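Local coordinates for protein binary enterotoxin of Clostridium perfringens component a (Clostridium perfringens, PDB 5WTZ) that probably modifies host actin by ADP-ribosylation, using the NAD+ it binds, as the enzymatic component of an iota-like binary enterotoxin, at residues Asn48-Glu51 against Ile52-Ser56. Residues are numbered along the deposited sequence; the frame is centred on the assembly and turned at random.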
# COMPACT_ATOMS: atom_id res chain seq x y z
N ASN A 48 -20.35 -8.78 5.77
CA ASN A 48 -19.42 -7.92 6.51
C ASN A 48 -18.09 -7.73 5.82
O ASN A 48 -17.05 -8.12 6.34
CB ASN A 48 -19.19 -8.47 7.92
CG ASN A 48 -19.05 -7.36 8.96
OD1 ASN A 48 -18.37 -6.35 8.72
ND2 ASN A 48 -19.70 -7.53 10.10
N SER A 49 -18.12 -7.08 4.65
CA SER A 49 -16.92 -6.74 3.91
C SER A 49 -15.90 -5.99 4.76
O SER A 49 -14.71 -6.22 4.64
CB SER A 49 -17.27 -5.90 2.69
OG SER A 49 -18.00 -4.74 3.06
N SER A 50 -16.37 -5.09 5.63
CA SER A 50 -15.44 -4.26 6.39
C SER A 50 -14.57 -5.10 7.32
O SER A 50 -13.36 -4.89 7.43
CB SER A 50 -16.20 -3.19 7.18
OG SER A 50 -15.28 -2.31 7.80
N GLU A 51 -15.20 -6.09 7.96
CA GLU A 51 -14.48 -6.99 8.85
C GLU A 51 -13.45 -7.85 8.10
O GLU A 51 -12.33 -8.02 8.56
CB GLU A 51 -15.49 -7.85 9.59
CG GLU A 51 -14.97 -9.15 10.16
CD GLU A 51 -16.01 -9.82 11.01
OE1 GLU A 51 -16.83 -10.61 10.47
OE2 GLU A 51 -16.01 -9.55 12.22
N ILE A 52 -13.82 -8.37 6.94
CA ILE A 52 -12.90 -9.14 6.11
C ILE A 52 -11.74 -8.28 5.64
O ILE A 52 -10.56 -8.69 5.69
CB ILE A 52 -13.64 -9.74 4.91
CG1 ILE A 52 -14.63 -10.79 5.43
CG2 ILE A 52 -12.63 -10.33 3.89
CD1 ILE A 52 -15.69 -11.20 4.45
N ASN A 53 -12.04 -7.07 5.19
CA ASN A 53 -10.99 -6.22 4.66
C ASN A 53 -10.05 -5.74 5.76
O ASN A 53 -8.84 -5.67 5.55
CB ASN A 53 -11.58 -5.03 3.90
CG ASN A 53 -12.17 -5.44 2.57
OD1 ASN A 53 -11.70 -6.38 1.94
ND2 ASN A 53 -13.20 -4.73 2.12
N SER A 54 -10.59 -5.46 6.94
CA SER A 54 -9.75 -5.02 8.04
C SER A 54 -8.86 -6.18 8.48
O SER A 54 -7.68 -5.98 8.78
CB SER A 54 -10.60 -4.50 9.19
OG SER A 54 -11.09 -3.20 8.87
N TYR A 55 -9.42 -7.38 8.47
CA TYR A 55 -8.65 -8.57 8.82
C TYR A 55 -7.49 -8.82 7.84
O TYR A 55 -6.40 -9.19 8.28
CB TYR A 55 -9.56 -9.81 8.88
CG TYR A 55 -8.80 -11.06 9.28
CD1 TYR A 55 -8.47 -11.30 10.61
CD2 TYR A 55 -8.39 -11.99 8.33
CE1 TYR A 55 -7.76 -12.44 10.98
CE2 TYR A 55 -7.69 -13.13 8.69
CZ TYR A 55 -7.37 -13.35 10.01
OH TYR A 55 -6.68 -14.47 10.38
N SER A 56 -7.70 -8.62 6.54
CA SER A 56 -6.63 -8.83 5.57
C SER A 56 -5.41 -7.99 5.94
O SER A 56 -4.28 -8.42 5.76
CB SER A 56 -7.08 -8.49 4.15
OG SER A 56 -7.17 -7.08 3.97
O HOH W 1 -12.37 -2.28 6.39
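Helix 36-61 kinks at N48, where an Asx motif forms, and four consecutive i to i+4 backbone bonds follow. I52 N bonds to N48 O at 3.3 Å. N53 N to S49 O is shorter, at 2.9 Å. S54 N and Y55 N follow on S50 O and E51 O. N48 has phi -151°, far from helical, and S50 N and E51 N lack the usual bond to the residue four before. E51 N donates to N48 OD1 at 3.3 Å, from above the amide plane rather than on a lone pair, and weakly to N48 O as well.

One water joins S50 OG (3.2 Å) to S54 OG (2.9 Å) on the exposed face. The N53 side chain folds back over S49 O, with CG 3.4 Å from it. Its chi1 of -73° sets CG beside the backbone N, and its OD1 accepts from F140 N. S56 OG turns back to donate to N53 O at 2.7 Å.

On the buried side, I52 packs on L76 of helix 70-83. Y55 lies on L72 and L76 of the same helix, and its OH bonds to N73 OD1 and I69 N.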